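Local structure of Esterase/lipase (Uncultured bacterium, 3K6K) at residues A[80-88]-A[134-145]; A[148-158]-A[176-187]. The protein probably hydrolyses carboxylic ester bonds, as an esterase or lipase related to hormone-sensitive lipase with an alpha/beta hydrolase fold. All coordinates share one frame; numbering follows the deposited sequence.

Contact 1 (A[80-88]-A[134-145])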
loop_
_atom_site.group_PDB
_atom_site.type_symbol
_atom_site.label_atom_id
_atom_site.label_comp_id
_atom_site.label_asym_id
_atom_site.label_seq_id
_atom_site.Cartn_x
_atom_site.Cartn_y
_atom_site.Cartn_z
ATOM N N ALA A 80 -3.439 18.680 -21.340
ATOM C CA ALA A 80 -4.510 19.464 -20.710
ATOM C C ALA A 80 -4.833 19.028 -19.280
ATOM O O ALA A 80 -5.768 19.537 -18.690
ATOM C CB ALA A 80 -5.759 19.444 -21.556
ATOM N N ALA A 81 -4.052 18.114 -18.726
ATOM C CA ALA A 81 -4.149 17.748 -17.304
ATOM C C ALA A 81 -3.722 18.892 -16.353
ATOM O O ALA A 81 -2.821 19.674 -16.657
ATOM C CB ALA A 81 -3.320 16.501 -17.051
ATOM N N HIS A 82 -4.375 19.001 -15.214
ATOM C CA HIS A 82 -3.969 19.937 -14.194
ATOM C C HIS A 82 -3.717 19.179 -12.917
ATOM O O HIS A 82 -4.511 18.244 -12.604
ATOM C CB HIS A 82 -5.081 20.947 -13.963
ATOM C CG HIS A 82 -5.385 21.770 -15.179
ATOM N ND1 HIS A 82 -4.814 23.008 -15.397
ATOM C CD2 HIS A 82 -6.123 21.488 -16.281
ATOM C CE1 HIS A 82 -5.222 23.470 -16.566
ATOM N NE2 HIS A 82 -6.018 22.572 -17.118
ATOM N N ILE A 83 -2.635 19.567 -12.199
ATOM C CA ILE A 83 -2.320 19.081 -10.878
ATOM C C ILE A 83 -2.480 20.259 -9.904
ATOM O O ILE A 83 -1.849 21.309 -10.055
ATOM C CB ILE A 83 -0.835 18.473 -10.733
ATOM C CG1 ILE A 83 -0.542 17.400 -11.800
ATOM C CG2 ILE A 83 -0.629 17.914 -9.318
ATOM C CD1 ILE A 83 0.901 16.887 -11.846
ATOM N N LEU A 84 -3.307 20.090 -8.894
ATOM C CA LEU A 84 -3.436 21.125 -7.945
ATOM C C LEU A 84 -2.613 20.660 -6.738
ATOM O O LEU A 84 -2.995 19.682 -6.116
ATOM C CB LEU A 84 -4.907 21.270 -7.556
ATOM C CG LEU A 84 -5.217 22.273 -6.438
ATOM C CD1 LEU A 84 -4.497 23.625 -6.771
ATOM C CD2 LEU A 84 -6.735 22.477 -6.243
ATOM N N TYR A 85 -1.508 21.364 -6.437
ATOM C CA TYR A 85 -0.521 20.934 -5.430
ATOM C C TYR A 85 -0.555 21.715 -4.082
ATOM O O TYR A 85 -0.528 22.948 -4.076
ATOM C CB TYR A 85 0.918 20.915 -6.008
ATOM C CG TYR A 85 1.870 20.136 -5.124
ATOM C CD1 TYR A 85 2.481 20.739 -4.020
ATOM C CD2 TYR A 85 2.140 18.769 -5.379
ATOM C CE1 TYR A 85 3.316 19.984 -3.171
ATOM C CE2 TYR A 85 2.958 18.022 -4.565
ATOM C CZ TYR A 85 3.553 18.629 -3.453
ATOM O OH TYR A 85 4.363 17.885 -2.618
ATOM N N PHE A 86 -0.528 20.999 -2.961
ATOM C CA PHE A 86 -0.390 21.654 -1.677
ATOM C C PHE A 86 0.935 21.268 -0.984
ATOM O O PHE A 86 1.186 20.108 -0.760
ATOM C CB PHE A 86 -1.578 21.338 -0.740
ATOM C CG PHE A 86 -2.909 21.409 -1.390
ATOM C CD1 PHE A 86 -3.337 22.574 -2.021
ATOM C CD2 PHE A 86 -3.770 20.312 -1.362
ATOM C CE1 PHE A 86 -4.591 22.638 -2.615
ATOM C CE2 PHE A 86 -5.045 20.360 -1.963
ATOM C CZ PHE A 86 -5.455 21.515 -2.588
ATOM N N HIS A 87 1.767 22.241 -0.623
ATOM C CA HIS A 87 3.088 21.975 -0.064
ATOM C C HIS A 87 2.986 21.570 1.412
ATOM O O HIS A 87 1.984 21.773 2.041
ATOM C CB HIS A 87 3.979 23.235 -0.210
ATOM C CG HIS A 87 3.566 24.349 0.691
ATOM N ND1 HIS A 87 2.734 25.375 0.287
ATOM C CD2 HIS A 87 3.783 24.540 2.010
ATOM C CE1 HIS A 87 2.536 26.196 1.306
ATOM N NE2 HIS A 87 3.151 25.701 2.361
ATOM N N GLY A 88 4.030 20.970 1.944
ATOM C CA GLY A 88 4.033 20.599 3.327
ATOM C C GLY A 88 4.844 21.596 4.103
ATOM O O GLY A 88 5.302 22.638 3.531
ATOM N N CYS A 134 -7.762 25.839 -0.071
ATOM C CA CYS A 134 -7.639 24.642 -0.962
ATOM C C CYS A 134 -8.928 24.393 -1.746
ATOM O O CYS A 134 -8.909 24.266 -2.987
ATOM C CB CYS A 134 -7.191 23.403 -0.177
ATOM S SG CYS A 134 -5.479 23.516 0.433
ATOM N N VAL A 135 -10.051 24.422 -1.035
ATOM C CA VAL A 135 -11.399 24.295 -1.650
ATOM C C VAL A 135 -11.686 25.398 -2.623
ATOM O O VAL A 135 -12.157 25.175 -3.761
ATOM C CB VAL A 135 -12.517 24.335 -0.589
ATOM C CG1 VAL A 135 -13.849 24.054 -1.217
ATOM C CG2 VAL A 135 -12.227 23.339 0.497
ATOM N N ALA A 136 -11.400 26.611 -2.204
ATOM C CA ALA A 136 -11.645 27.748 -3.079
ATOM C C ALA A 136 -10.828 27.577 -4.340
ATOM O O ALA A 136 -11.346 27.777 -5.430
ATOM C CB ALA A 136 -11.331 29.023 -2.384
ATOM N N ALA A 137 -9.572 27.123 -4.205
ATOM C CA ALA A 137 -8.705 26.965 -5.383
ATOM C C ALA A 137 -9.247 25.887 -6.340
ATOM O O ALA A 137 -9.314 26.074 -7.563
ATOM C CB ALA A 137 -7.291 26.636 -4.933
ATOM N N TYR A 138 -9.662 24.772 -5.763
ATOM C CA TYR A 138 -10.239 23.670 -6.514
ATOM C C TYR A 138 -11.465 24.126 -7.299
ATOM O O TYR A 138 -11.550 23.923 -8.508
ATOM C CB TYR A 138 -10.603 22.526 -5.560
ATOM C CG TYR A 138 -11.202 21.349 -6.269
ATOM C CD1 TYR A 138 -12.420 20.816 -5.854
ATOM C CD2 TYR A 138 -10.561 20.772 -7.361
ATOM C CE1 TYR A 138 -12.948 19.716 -6.464
ATOM C CE2 TYR A 138 -11.106 19.694 -8.027
ATOM C CZ TYR A 138 -12.302 19.170 -7.578
ATOM O OH TYR A 138 -12.832 18.082 -8.202
ATOM N N ARG A 139 -12.395 24.763 -6.607
ATOM C CA ARG A 139 -13.606 25.318 -7.237
ATOM C C ARG A 139 -13.187 26.147 -8.459
ATOM O O ARG A 139 -13.651 25.917 -9.603
ATOM C CB ARG A 139 -14.370 26.160 -6.215
ATOM C CG ARG A 139 -15.809 26.552 -6.568
ATOM C CD ARG A 139 -16.472 27.215 -5.309
ATOM N NE ARG A 139 -17.857 26.760 -5.086
ATOM C CZ ARG A 139 -18.334 26.155 -3.976
ATOM N NH1 ARG A 139 -17.569 25.882 -2.902
ATOM N NH2 ARG A 139 -19.622 25.822 -3.942
ATOM N N ALA A 140 -12.225 27.035 -8.241
ATOM C CA ALA A 140 -11.745 27.872 -9.317
ATOM C C ALA A 140 -11.070 27.076 -10.388
ATOM O O ALA A 140 -11.140 27.420 -11.568
ATOM C CB ALA A 140 -10.816 28.938 -8.773
ATOM N N LEU A 141 -10.397 26.004 -9.998
ATOM C CA LEU A 141 -9.696 25.194 -10.985
ATOM C C LEU A 141 -10.681 24.334 -11.847
ATOM O O LEU A 141 -10.426 24.040 -13.026
ATOM C CB LEU A 141 -8.590 24.379 -10.245
ATOM C CG LEU A 141 -7.719 23.290 -10.870
ATOM C CD1 LEU A 141 -6.842 23.763 -12.049
ATOM C CD2 LEU A 141 -6.869 22.698 -9.727
ATOM N N LEU A 142 -11.797 23.933 -11.245
ATOM C CA LEU A 142 -12.858 23.223 -11.988
ATOM C C LEU A 142 -13.290 23.987 -13.253
ATOM O O LEU A 142 -13.336 23.399 -14.346
ATOM C CB LEU A 142 -14.050 22.923 -11.082
ATOM C CG LEU A 142 -13.844 21.759 -10.108
ATOM C CD1 LEU A 142 -14.872 21.745 -9.008
ATOM C CD2 LEU A 142 -13.898 20.465 -10.851
ATOM N N LYS A 143 -13.547 25.295 -13.111
ATOM C CA LYS A 143 -13.803 26.230 -14.284
ATOM C C LYS A 143 -12.643 26.366 -15.279
ATOM O O LYS A 143 -12.911 26.343 -16.478
ATOM C CB LYS A 143 -14.251 27.649 -13.868
ATOM C CG LYS A 143 -15.091 27.726 -12.568
ATOM C CD LYS A 143 -15.851 29.043 -12.447
ATOM C CE LYS A 143 -16.813 29.014 -11.239
ATOM N NZ LYS A 143 -17.729 30.203 -11.198
ATOM N N THR A 144 -11.389 26.535 -14.810
ATOM C CA THR A 144 -10.225 26.656 -15.712
ATOM C C THR A 144 -9.975 25.352 -16.469
ATOM O O THR A 144 -9.738 25.378 -17.680
ATOM C CB THR A 144 -8.904 27.082 -15.009
ATOM O OG1 THR A 144 -9.045 28.385 -14.432
ATOM C CG2 THR A 144 -7.727 27.122 -16.017
ATOM N N ALA A 145 -10.038 24.218 -15.755
ATOM C CA ALA A 145 -9.833 22.907 -16.367
ATOM C C ALA A 145 -11.050 22.396 -17.164
ATOM O O ALA A 145 -10.949 21.477 -18.008
ATOM C CB ALA A 145 -9.404 21.908 -15.323
#

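Contact 2 (A[148-158]-A[176-187])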
loop_
_atom_site.group_PDB
_atom_site.type_symbol
_atom_site.label_atom_id
_atom_site.label_comp_id
_atom_site.label_asym_id
_atom_site.label_seq_id
_atom_site.Cartn_x
_atom_site.Cartn_y
_atom_site.Cartn_z
ATOM N N ALA A 148 -13.719 17.989 -13.789
ATOM C CA ALA A 148 -12.991 17.418 -12.639
ATOM C C ALA A 148 -12.072 16.243 -13.002
ATOM O O ALA A 148 -11.234 15.878 -12.168
ATOM C CB ALA A 148 -13.920 17.033 -11.488
ATOM N N ASP A 149 -12.202 15.701 -14.230
ATOM C CA ASP A 149 -11.592 14.459 -14.640
ATOM C C ASP A 149 -10.233 14.707 -15.256
ATOM O O ASP A 149 -9.598 13.796 -15.851
ATOM C CB ASP A 149 -12.425 13.805 -15.736
ATOM C CG ASP A 149 -13.818 13.389 -15.274
ATOM O OD1 ASP A 149 -14.723 13.285 -16.141
ATOM O OD2 ASP A 149 -14.027 13.149 -14.073
ATOM N N ARG A 150 -9.811 15.962 -15.208
ATOM C CA ARG A 150 -8.486 16.244 -15.653
ATOM C C ARG A 150 -7.655 16.880 -14.553
ATOM O O ARG A 150 -6.596 17.401 -14.801
ATOM C CB ARG A 150 -8.493 16.976 -17.016
ATOM C CG ARG A 150 -8.283 15.966 -18.211
ATOM C CD ARG A 150 -8.693 16.497 -19.597
ATOM N NE ARG A 150 -9.676 17.583 -19.462
ATOM C CZ ARG A 150 -10.455 18.037 -20.443
ATOM N NH1 ARG A 150 -10.380 17.485 -21.671
ATOM N NH2 ARG A 150 -11.315 19.037 -20.185
ATOM N N ILE A 151 -8.119 16.723 -13.328
ATOM C CA ILE A 151 -7.447 17.264 -12.181
ATOM C C ILE A 151 -7.033 16.145 -11.256
ATOM O O ILE A 151 -7.848 15.249 -10.966
ATOM C CB ILE A 151 -8.336 18.238 -11.437
ATOM C CG1 ILE A 151 -8.751 19.368 -12.391
ATOM C CG2 ILE A 151 -7.607 18.835 -10.254
ATOM C CD1 ILE A 151 -9.832 20.224 -11.783
ATOM N N ILE A 152 -5.756 16.187 -10.842
ATOM C CA ILE A 152 -5.239 15.441 -9.699
ATOM C C ILE A 152 -4.917 16.371 -8.514
ATOM O O ILE A 152 -4.471 17.510 -8.690
ATOM C CB ILE A 152 -3.957 14.714 -10.083
ATOM C CG1 ILE A 152 -4.215 13.691 -11.224
ATOM C CG2 ILE A 152 -3.362 14.075 -8.846
ATOM C CD1 ILE A 152 -4.945 12.353 -10.750
ATOM N N ILE A 153 -5.106 15.888 -7.300
ATOM C CA ILE A 153 -4.762 16.693 -6.145
ATOM C C ILE A 153 -3.609 15.986 -5.447
ATOM O O ILE A 153 -3.737 14.798 -5.117
ATOM C CB ILE A 153 -5.889 16.815 -5.169
ATOM C CG1 ILE A 153 -7.209 16.964 -5.897
ATOM C CG2 ILE A 153 -5.641 17.930 -4.214
ATOM C CD1 ILE A 153 -7.487 18.320 -6.490
ATOM N N ALA A 154 -2.504 16.738 -5.244
ATOM C CA ALA A 154 -1.237 16.217 -4.747
ATOM C C ALA A 154 -0.690 17.104 -3.635
ATOM O O ALA A 154 -1.079 18.241 -3.489
ATOM C CB ALA A 154 -0.248 16.114 -5.870
ATOM N N GLY A 155 0.227 16.588 -2.846
ATOM C CA GLY A 155 0.659 17.305 -1.649
ATOM C C GLY A 155 1.477 16.419 -0.713
ATOM O O GLY A 155 1.318 15.180 -0.707
ATOM N N ASP A 156 2.368 17.042 0.050
ATOM C CA ASP A 156 3.236 16.314 0.967
ATOM C C ASP A 156 2.992 16.720 2.463
ATOM O O ASP A 156 2.497 17.821 2.775
ATOM C CB ASP A 156 4.699 16.425 0.539
ATOM C CG ASP A 156 5.204 17.875 0.519
ATOM O OD1 ASP A 156 4.931 18.640 -0.472
ATOM O OD2 ASP A 156 5.849 18.252 1.502
ATOM N N SER A 157 3.328 15.863 3.394
ATOM C CA SER A 157 3.217 16.195 4.802
ATOM C C SER A 157 1.809 16.836 5.052
ATOM O O SER A 157 0.816 16.208 4.844
ATOM C CB SER A 157 4.466 17.051 5.221
ATOM O OG SER A 157 4.564 17.499 6.574
ATOM N N ALA A 158 1.737 18.083 5.443
ATOM C CA ALA A 158 0.453 18.795 5.564
ATOM C C ALA A 158 -0.150 18.997 4.207
ATOM O O ALA A 158 -1.362 19.034 4.061
ATOM C CB ALA A 158 0.637 20.155 6.274
ATOM N N PRO A 176 -17.826 18.246 -7.712
ATOM C CA PRO A 176 -17.463 16.899 -8.172
ATOM C C PRO A 176 -16.094 16.490 -7.607
ATOM O O PRO A 176 -15.423 17.331 -6.995
ATOM C CB PRO A 176 -17.408 17.020 -9.700
ATOM C CG PRO A 176 -17.341 18.486 -9.996
ATOM C CD PRO A 176 -17.876 19.237 -8.797
ATOM N N MET A 177 -15.717 15.216 -7.780
ATOM C CA MET A 177 -14.432 14.699 -7.316
ATOM C C MET A 177 -13.470 14.601 -8.490
ATOM O O MET A 177 -13.886 14.311 -9.595
ATOM C CB MET A 177 -14.577 13.345 -6.624
ATOM C CG MET A 177 -15.241 13.368 -5.237
ATOM S SD MET A 177 -14.404 14.398 -4.006
ATOM C CE MET A 177 -14.984 13.711 -2.512
ATOM N N PRO A 178 -12.166 14.820 -8.224
ATOM C CA PRO A 178 -11.111 14.830 -9.192
ATOM C C PRO A 178 -10.770 13.438 -9.674
ATOM O O PRO A 178 -11.275 12.477 -9.152
ATOM C CB PRO A 178 -9.926 15.400 -8.431
ATOM C CG PRO A 178 -10.450 15.970 -7.184
ATOM C CD PRO A 178 -11.685 15.194 -6.874
ATOM N N ALA A 179 -9.929 13.360 -10.713
ATOM C CA ALA A 179 -9.476 12.068 -11.204
ATOM C C ALA A 179 -8.665 11.237 -10.191
ATOM O O ALA A 179 -8.634 10.054 -10.345
ATOM C CB ALA A 179 -8.727 12.232 -12.508
ATOM N N GLY A 180 -8.052 11.845 -9.169
ATOM C CA GLY A 180 -7.256 11.106 -8.135
ATOM C C GLY A 180 -6.587 11.989 -7.065
ATOM O O GLY A 180 -6.523 13.201 -7.176
ATOM N N LEU A 181 -6.127 11.377 -5.991
ATOM C CA LEU A 181 -5.420 12.068 -4.975
ATOM C C LEU A 181 -4.014 11.449 -4.881
ATOM O O LEU A 181 -3.917 10.211 -4.674
ATOM C CB LEU A 181 -6.177 11.876 -3.644
ATOM C CG LEU A 181 -7.659 12.332 -3.588
ATOM C CD1 LEU A 181 -8.371 11.786 -2.397
ATOM C CD2 LEU A 181 -7.788 13.842 -3.567
ATOM N N VAL A 182 -2.932 12.243 -5.044
ATOM C CA VAL A 182 -1.576 11.791 -4.648
ATOM C C VAL A 182 -1.057 12.394 -3.340
ATOM O O VAL A 182 -1.152 13.606 -3.111
ATOM C CB VAL A 182 -0.568 12.025 -5.725
ATOM C CG1 VAL A 182 0.772 11.373 -5.352
ATOM C CG2 VAL A 182 -1.075 11.429 -7.052
ATOM N N MET A 183 -0.475 11.570 -2.473
ATOM C CA MET A 183 0.031 12.041 -1.169
ATOM C C MET A 183 1.433 11.502 -0.824
ATOM O O MET A 183 1.675 10.309 -0.823
ATOM C CB MET A 183 -0.957 11.717 -0.022
ATOM C CG MET A 183 -2.333 12.364 -0.182
ATOM S SD MET A 183 -3.486 11.662 1.015
ATOM C CE MET A 183 -4.209 10.353 0.042
ATOM N N LEU A 184 2.357 12.400 -0.518
ATOM C CA LEU A 184 3.750 12.046 -0.285
ATOM C C LEU A 184 3.923 12.200 1.235
ATOM O O LEU A 184 3.820 13.332 1.736
ATOM C CB LEU A 184 4.614 13.048 -1.086
ATOM C CG LEU A 184 5.013 12.793 -2.540
ATOM C CD1 LEU A 184 4.147 11.758 -3.287
ATOM C CD2 LEU A 184 5.305 14.040 -3.419
ATOM N N SER A 185 4.086 11.090 1.984
ATOM C CA SER A 185 4.259 11.118 3.440
ATOM C C SER A 185 3.186 11.972 4.134
ATOM O O SER A 185 3.529 12.881 4.927
ATOM C CB SER A 185 5.621 11.727 3.820
ATOM O OG SER A 185 6.743 10.939 3.368
ATOM N N PRO A 186 1.888 11.674 3.887
ATOM C CA PRO A 186 0.842 12.548 4.387
ATOM C C PRO A 186 0.785 12.676 5.923
ATOM O O PRO A 186 0.997 11.694 6.648
ATOM C CB PRO A 186 -0.447 11.924 3.815
ATOM C CG PRO A 186 -0.110 10.583 3.455
ATOM C CD PRO A 186 1.345 10.476 3.226
ATOM N N PHE A 187 0.546 13.891 6.407
ATOM C CA PHE A 187 0.390 14.157 7.864
ATOM C C PHE A 187 -1.105 14.192 8.114
ATOM O O PHE A 187 -1.776 15.141 7.724
ATOM C CB PHE A 187 1.041 15.500 8.210
ATOM C CG PHE A 187 1.045 15.848 9.705
ATOM C CD1 PHE A 187 1.200 17.161 10.103
ATOM C CD2 PHE A 187 0.959 14.852 10.694
ATOM C CE1 PHE A 187 1.221 17.497 11.420
ATOM C CE2 PHE A 187 1.021 15.171 12.009
ATOM C CZ PHE A 187 1.165 16.505 12.388
#

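Contact 1 (A[80-88]-A[134-145])
Phe86 and Cys134 make the one sulfur-aromatic contact between strand 82-86 and helix 134-145. Cys134 SG sits over a face of the phenyl ring, 3.4 Å from the centroid of Phe86 and 18° off the ring normal, displaced toward CE1 and CD1, while Cys134 CB covers CZ. The first torsion of Phe86, with CG anti to the carbonyl carbon (chi1 -44°), directs the ring toward the helix. A serine in place of Phe86 would probably leave the cysteine sulfur without its aromatic platform and open a gap between helix and sheet.

The remaining contacts are van der Waals packing, mostly aliphatic. Leu84 and Leu141 run past each other in opposite senses, tightly packed where Leu141 CD2 meets Leu84 CB at 3.3 Å; Leu84 CD2 continues onto the backbone of Tyr138, 3.7 Å from its CA. At the far end the His82 imidazole lies obliquely against Ala145, its CD2 3.4 Å from Ala145 CB, and Leu141 CD1 reaches His82 CB. Its ND1 is hydrogen-bonded to Trp115 NE1.

No hydrogen bond crosses the interface. An almost antiparallel helix (170°, axes 10.1 Å apart) laid over His82, Leu84 and Phe86 is the layered packing of the alpha/beta hydrolase fold.

Contact 2 (A[148-158]-A[176-187])
Ile153 and Leu181 lie side by side and point the same way on one face of a parallel strand pair, Leu181 CD2 coming within 3.9 Å of Ile153 CB. Ile153 also slants across the ring of Pro178, its CG1 3.6 Å from Pro178 CG. With CG1 anti to its carbonyl carbon (chi1 -39°), Ile153 turns this branch to the proline. The other face carries Ile152, Ala154 and Val182: CG2 of Ile152 meets CG2 of Val182 obliquely at 3.9 Å, and Ile152 CD1 settles over the backbone of Gly180, which has no side chain to obstruct it. Further along, Asp156 and Leu184 touch through their CB atoms, while the carboxylate turns away, its OD1 toward Tyr85 OH.

Backbone bonds fix this register. Ile153 N to Gly180 O is nearly straight (169°), and Val182 N returns to Ile153 O. Past the strands, Phe187 N reaches Ser157 O at 2.8 Å, from above the carbonyl plane. Ser157 has positive phi (47°), the strained turn between strand and helix expected of a nucleophile elbow; with Gly155 and Gly159 it fits GxSxG, and with His281 and Glu251 probably forms the catalytic triad. The elbow sits in a beta-alpha-beta crossover through helix 158-172.

From the N terminus, strand 82-86 comes first, and contact 1 closes the 45 residues that lead through helix 96-110 and strand 113-117 to helix 129-145. Contact 2 opens after that and closes a shorter excursion of 17 residues, mostly helix 158-172, so the two loops follow in series, neither nesting nor crossing. Their centres are about 10 Å apart, because strands 82-86 and 151-156 are neighbours in the sheet: His82 N lies 2.8 Å from Arg150 O, a probable hydrogen bond. Contact 1 joins helix 129-145 to the sheet, contact 2 pairs strand 151-156 with strand 180-184, and Phe86 packs on Ile153, illustrating how successive closures along the chain assemble neighbouring strands and a covering helix.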